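Local coordinates for protein pyruvate kinase (Pseudomonas aeruginosa, PDB 6QXL) that probably catalyses the last step of glycolysis, the transfer of a phosphoryl group from phosphoenolpyruvate to ADP, giving pyruvate and ATP, and binds glucose 6-phosphate at a separate site, at residues V193-D198 with I222-A227; L383-F388 with Y405-E410. One frame throughout, in Å; residues are numbered along the deposited sequence.

Contact 1: V193-D198 with I222-A227. With MG (magnesium ion), chain N.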
# COMPACT_ATOMS: atom_id res chain seq x y z
N VAL A 193 -38.29 -5.84 -5.04
CA VAL A 193 -38.94 -6.60 -3.98
C VAL A 193 -38.71 -5.89 -2.65
O VAL A 193 -37.58 -5.57 -2.31
CB VAL A 193 -38.37 -8.02 -3.92
CG1 VAL A 193 -39.00 -8.82 -2.79
CG2 VAL A 193 -38.60 -8.71 -5.24
N SER A 194 -39.80 -5.67 -1.90
CA SER A 194 -39.71 -5.03 -0.59
C SER A 194 -39.59 -6.06 0.51
O SER A 194 -40.13 -7.17 0.43
CB SER A 194 -40.91 -4.15 -0.34
OG SER A 194 -41.01 -3.11 -1.29
N PHE A 195 -38.82 -5.68 1.53
CA PHE A 195 -38.66 -6.44 2.79
C PHE A 195 -38.19 -7.87 2.62
O PHE A 195 -38.56 -8.71 3.41
CB PHE A 195 -39.99 -6.44 3.65
CG PHE A 195 -40.37 -5.12 4.21
CD1 PHE A 195 -39.73 -4.49 5.24
CD2 PHE A 195 -41.37 -4.36 3.52
CE1 PHE A 195 -40.08 -3.17 5.63
CE2 PHE A 195 -41.74 -3.07 3.91
CZ PHE A 195 -41.12 -2.54 4.98
N PRO A 196 -37.36 -8.19 1.61
CA PRO A 196 -36.84 -9.55 1.59
C PRO A 196 -35.86 -9.77 2.72
O PRO A 196 -35.16 -8.84 3.14
CB PRO A 196 -36.13 -9.63 0.24
CG PRO A 196 -35.72 -8.26 -0.04
CD PRO A 196 -36.75 -7.37 0.54
N ARG A 197 -35.80 -11.00 3.23
CA ARG A 197 -34.90 -11.37 4.31
C ARG A 197 -33.77 -12.27 3.84
O ARG A 197 -32.70 -12.19 4.47
CB ARG A 197 -35.69 -12.06 5.41
CG ARG A 197 -36.47 -10.91 6.17
CD ARG A 197 -37.26 -11.40 7.38
NE ARG A 197 -37.55 -10.34 8.36
CZ ARG A 197 -38.72 -10.15 9.02
NH1 ARG A 197 -39.77 -10.87 8.69
NH2 ARG A 197 -38.84 -9.16 9.90
N ASP A 198 -33.95 -13.06 2.81
CA ASP A 198 -32.84 -13.91 2.34
C ASP A 198 -33.05 -14.28 0.90
O ASP A 198 -34.07 -13.96 0.31
CB ASP A 198 -32.72 -15.18 3.21
CG ASP A 198 -34.00 -15.95 3.31
OD1 ASP A 198 -34.86 -15.90 2.43
OD2 ASP A 198 -34.10 -16.66 4.31
N ILE A 222 -32.87 -3.52 0.52
CA ILE A 222 -32.28 -3.88 1.81
C ILE A 222 -32.93 -3.00 2.88
O ILE A 222 -32.55 -1.87 3.06
CB ILE A 222 -30.75 -3.71 1.80
CG1 ILE A 222 -30.12 -4.34 0.55
CG2 ILE A 222 -30.14 -4.29 3.05
CD1 ILE A 222 -30.54 -5.75 0.27
N GLU A 223 -34.00 -3.50 3.49
CA GLU A 223 -34.80 -2.84 4.50
C GLU A 223 -35.00 -3.62 5.80
O GLU A 223 -35.67 -3.16 6.66
CB GLU A 223 -36.21 -2.58 3.95
CG GLU A 223 -36.37 -1.60 2.81
CD GLU A 223 -37.80 -1.42 2.31
OE1 GLU A 223 -38.35 -2.40 1.84
OE2 GLU A 223 -38.36 -0.30 2.34
N ARG A 224 -34.47 -4.82 5.93
CA ARG A 224 -34.73 -5.65 7.11
C ARG A 224 -33.50 -5.83 7.93
O ARG A 224 -32.43 -6.04 7.38
CB ARG A 224 -35.30 -7.02 6.75
CG ARG A 224 -36.74 -6.96 6.40
CD ARG A 224 -37.76 -7.11 7.52
NE ARG A 224 -39.01 -7.56 7.03
CZ ARG A 224 -40.21 -7.02 7.34
NH1 ARG A 224 -40.30 -5.99 8.18
NH2 ARG A 224 -41.33 -7.52 6.82
N ALA A 225 -33.61 -5.78 9.24
CA ALA A 225 -32.48 -6.06 10.11
C ALA A 225 -31.79 -7.37 9.81
O ALA A 225 -30.57 -7.45 9.83
CB ALA A 225 -32.90 -5.98 11.57
N GLU A 226 -32.59 -8.38 9.46
CA GLU A 226 -32.06 -9.73 9.20
C GLU A 226 -31.19 -9.75 7.96
O GLU A 226 -30.26 -10.53 7.88
CB GLU A 226 -33.20 -10.75 9.06
CG GLU A 226 -34.07 -10.97 10.30
CD GLU A 226 -35.11 -9.89 10.59
OE1 GLU A 226 -35.40 -8.99 9.75
OE2 GLU A 226 -35.59 -9.87 11.71
N ALA A 227 -31.49 -8.89 7.00
CA ALA A 227 -30.73 -8.81 5.75
C ALA A 227 -29.29 -8.30 5.93
O ALA A 227 -28.45 -8.57 5.07
CB ALA A 227 -31.46 -7.93 4.74
MG MG N . -39.18 1.07 2.16
O HOH W 1 -39.61 -9.81 5.44
O HOH W 2 -34.74 -6.12 2.99
O HOH W 3 -40.93 2.86 2.81

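Contact 2: L383-F388 with Y405-E410. With G6P (6-O-phosphono-alpha-D-glucopyranose), chain M.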
# COMPACT_ATOMS: atom_id res chain seq x y z
N LEU A 383 -20.11 -3.98 -27.74
CA LEU A 383 -21.19 -4.65 -28.44
C LEU A 383 -21.73 -5.70 -27.51
O LEU A 383 -21.01 -6.63 -27.16
CB LEU A 383 -20.71 -5.28 -29.74
CG LEU A 383 -19.93 -4.43 -30.73
CD1 LEU A 383 -19.85 -5.20 -32.06
CD2 LEU A 383 -20.52 -3.04 -30.93
N THR A 384 -22.99 -5.57 -27.13
CA THR A 384 -23.58 -6.46 -26.15
C THR A 384 -25.00 -6.83 -26.53
O THR A 384 -25.75 -6.02 -27.07
CB THR A 384 -23.54 -5.82 -24.73
OG1 THR A 384 -24.17 -6.71 -23.78
CG2 THR A 384 -24.22 -4.45 -24.72
N GLU A 385 -25.36 -8.05 -26.18
CA GLU A 385 -26.67 -8.60 -26.44
C GLU A 385 -27.60 -8.28 -25.28
O GLU A 385 -28.67 -7.71 -25.48
CB GLU A 385 -26.57 -10.11 -26.71
CG GLU A 385 -27.62 -10.73 -27.60
CD GLU A 385 -27.57 -10.26 -29.09
OE1 GLU A 385 -26.77 -9.41 -29.50
OE2 GLU A 385 -28.41 -10.72 -29.89
N SER A 386 -27.19 -8.64 -24.07
CA SER A 386 -28.02 -8.51 -22.88
C SER A 386 -27.60 -7.42 -21.91
O SER A 386 -28.27 -7.21 -20.90
CB SER A 386 -28.06 -9.84 -22.13
OG SER A 386 -26.86 -10.05 -21.40
N GLY A 387 -26.49 -6.75 -22.18
CA GLY A 387 -25.94 -5.74 -21.27
C GLY A 387 -25.00 -6.28 -20.19
O GLY A 387 -24.48 -5.50 -19.40
N PHE A 388 -24.75 -7.58 -20.16
CA PHE A 388 -23.86 -8.16 -19.16
C PHE A 388 -22.42 -7.65 -19.22
O PHE A 388 -21.81 -7.38 -18.19
CB PHE A 388 -23.85 -9.68 -19.26
CG PHE A 388 -22.94 -10.34 -18.27
CD1 PHE A 388 -23.35 -10.51 -16.95
CD2 PHE A 388 -21.67 -10.77 -18.64
CE1 PHE A 388 -22.53 -11.13 -16.02
CE2 PHE A 388 -20.82 -11.38 -17.72
CZ PHE A 388 -21.26 -11.55 -16.40
N TYR A 405 -23.71 -0.92 -27.06
CA TYR A 405 -24.27 -1.09 -28.39
C TYR A 405 -25.13 -2.34 -28.39
O TYR A 405 -24.63 -3.46 -28.20
CB TYR A 405 -23.17 -1.21 -29.43
CG TYR A 405 -22.47 0.09 -29.80
CD1 TYR A 405 -21.86 0.89 -28.85
CD2 TYR A 405 -22.38 0.49 -31.11
CE1 TYR A 405 -21.21 2.07 -29.21
CE2 TYR A 405 -21.74 1.68 -31.47
CZ TYR A 405 -21.15 2.45 -30.52
OH TYR A 405 -20.50 3.61 -30.87
N SER A 406 -26.43 -2.17 -28.60
CA SER A 406 -27.32 -3.31 -28.62
C SER A 406 -28.47 -3.06 -29.58
O SER A 406 -28.88 -1.91 -29.80
CB SER A 406 -27.86 -3.60 -27.23
OG SER A 406 -28.42 -4.90 -27.16
N PRO A 407 -28.97 -4.12 -30.21
CA PRO A 407 -30.15 -3.96 -31.04
C PRO A 407 -31.45 -4.05 -30.23
O PRO A 407 -32.44 -3.50 -30.66
CB PRO A 407 -30.02 -5.13 -32.01
CG PRO A 407 -29.34 -6.21 -31.20
CD PRO A 407 -28.39 -5.47 -30.31
N HIS A 408 -31.41 -4.70 -29.07
CA HIS A 408 -32.61 -4.99 -28.31
C HIS A 408 -33.06 -3.83 -27.42
O HIS A 408 -32.24 -3.14 -26.85
CB HIS A 408 -32.44 -6.23 -27.46
CG HIS A 408 -31.90 -7.41 -28.21
ND1 HIS A 408 -32.10 -7.60 -29.56
CD2 HIS A 408 -31.15 -8.45 -27.79
CE1 HIS A 408 -31.50 -8.71 -29.94
NE2 HIS A 408 -30.91 -9.24 -28.89
N ARG A 409 -34.38 -3.64 -27.32
CA ARG A 409 -34.94 -2.59 -26.47
C ARG A 409 -34.78 -2.92 -25.00
O ARG A 409 -34.46 -2.05 -24.20
CB ARG A 409 -36.39 -2.32 -26.81
CG ARG A 409 -37.07 -1.14 -26.08
CD ARG A 409 -38.47 -1.43 -25.56
NE ARG A 409 -38.67 -2.69 -24.80
CZ ARG A 409 -38.65 -2.84 -23.48
NH1 ARG A 409 -38.40 -1.79 -22.66
NH2 ARG A 409 -38.88 -4.09 -23.00
N GLU A 410 -34.99 -4.18 -24.65
CA GLU A 410 -34.79 -4.69 -23.29
C GLU A 410 -33.41 -4.25 -22.75
O GLU A 410 -33.32 -3.72 -21.65
CB GLU A 410 -34.90 -6.21 -23.32
CG GLU A 410 -35.00 -6.96 -22.04
CD GLU A 410 -34.94 -8.50 -22.25
OE1 GLU A 410 -35.10 -9.01 -23.38
OE2 GLU A 410 -34.70 -9.20 -21.22
C1 G6P M . -21.45 -9.24 -28.69
C2 G6P M . -22.06 -10.13 -29.75
C3 G6P M . -21.67 -11.53 -29.29
C4 G6P M . -21.57 -11.71 -27.78
C5 G6P M . -22.58 -10.73 -27.21
C6 G6P M . -22.76 -10.97 -25.72
O1 G6P M . -21.46 -7.96 -29.31
O2 G6P M . -23.49 -9.92 -29.92
O3 G6P M . -20.37 -11.62 -29.79
O4 G6P M . -21.74 -13.10 -27.40
O5 G6P M . -22.18 -9.39 -27.47
O6 G6P M . -23.10 -9.82 -24.97
P G6P M . -23.48 -9.96 -23.37
O1P G6P M . -24.98 -10.13 -23.29
O2P G6P M . -22.90 -8.58 -23.16
O3P G6P M . -22.93 -11.22 -22.66

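Contact 1: V193-D198 with I222-A227
Arg-224 is sandwiched between two side chains of 193-198. Phe-195 CD1 sits over the centre of one face of its guanidinium, 3.3 Å from Arg-224 CZ, with ring and guanidinium planes 39° apart. On the opposite face the guanidinium of Arg-197 lies nearly parallel, the planes 20° apart and the group centres 3.8 Å from each other. Arg-224 reaches this slot because its chain bends at chi2 (-89°), which swings CD beneath the Arg-197 group. Arg-197 NE donates to Glu-226 OE1 at 2.9 Å, a salt bridge in which the oxygen lies near the guanidinium plane while the nitrogen stands above the carboxylate plane. Glu-223, extended beyond CG, puts OE1 over the centre of one face of the Phe-195 ring, 3.9 Å from its plane. That oxygen takes a weak bond of 3.3 Å from Phe-195 N, whereas OE2 binds the magnesium ion.

Two waters bridge the segments: water 1 joins Phe-195 O to the side-chain NE of Arg-224, and water 2 joins the backbone atoms Pro-196 O and Glu-223 N, 2.8 Å from each. Further out, Asp-250 also ligates the magnesium, Arg-224 NH1 pairs with Glu-254 of helix 248-255, so that the like charges of the stack have separate acidic partners, and Arg-197 NH1 is bound to the carbonyl of Leu-167. Ser-194 OG is held by Leu-69 O and Lys-221.

Both segments follow neighbouring strands of the TIM barrel, 190-193 and 217-222, at the C-terminal end where such barrels carry their active sites; a malonate ion lies beside Glu-223. The chemistry implies a division of labour: one carboxylate oxygen faces the metal, the other the Phe-195 backbone, while the paired arginines, probably eased by their acidic neighbours, join the two loops.

Contact 2: L383-F388 with Y405-E410
Thr-384, just past the end of strand 377-383, and Ser-406, the last residue of strand 402-406, extend the parallel pairing of the two strands. Thr-384 N gives an almost straight bond (177°) to Tyr-405 O, 2.9 Å away, next to the parallel bridge of Leu-383 with Tyr-405. Ser-406 OG, anti to its own backbone N (chi1 -164°), is turned to donate to Thr-384 O at 2.9 Å, the donor tilted from the carbonyl plane. A side chain thus takes over the bonding where the strands separate.

On the side of the sheet that carries Leu-383 and Tyr-405, Leu-383 CD2 packs on Tyr-405 CB at 3.6 Å and meets the near end of the phenol ring.

Beyond the strand ends, Glu-385 bends at chi2 (67°) and its OE2 accepts a weak bond of 3.1 Å from NE2 of His-408, which is exposed; carboxylate and imidazole planes are steeply inclined.

Several polar groups of 383-388 hold glucose 6-phosphate. Ser-386 N and OG both grip phosphate oxygen O1P, the amide at 2.8 Å; Glu-385 N donates to ester oxygen O6 at 3.1 Å. Thr-384 OG1 is modelled donating to O2P at a doubtfully short distance; it also accepts from Gly-387 N, an ST motif, with Gly-387 as N-cap.

Strands 377-383 and 402-406 are neighbours in the sheet of the alpha/beta domain, and each leads into a helix, 388-394 and 409-414. Thr-389 of the first helix also holds the sugar phosphate. Helix 436-446 covers Leu-383 and Tyr-405, whose OH bonds to Ala-440 O, and Thr-411 of helix 409-414 reaches back to Glu-385 O.

Overall arrangement
Contact 1 is buried in the barrel domain and contact 2 partly buried in the alpha/beta domain; their centres lie about 31 Å apart and they share no element. Both nevertheless join chain segments that leave neighbouring parallel strands, and both hold a bound group at that end. The chemistry differs with place. In 193-198 with 222-227, side chains dominate: stacked cations, a salt bridge, bridging waters and a carboxylate on magnesium. In 383-388 with 405-410 the strands themselves are bonded, and backbone amides and hydroxyls receive a phosphate, while an exposed histidine lies on the solvent side. Active site and glucose 6-phosphate site are thus separate regions of one chain.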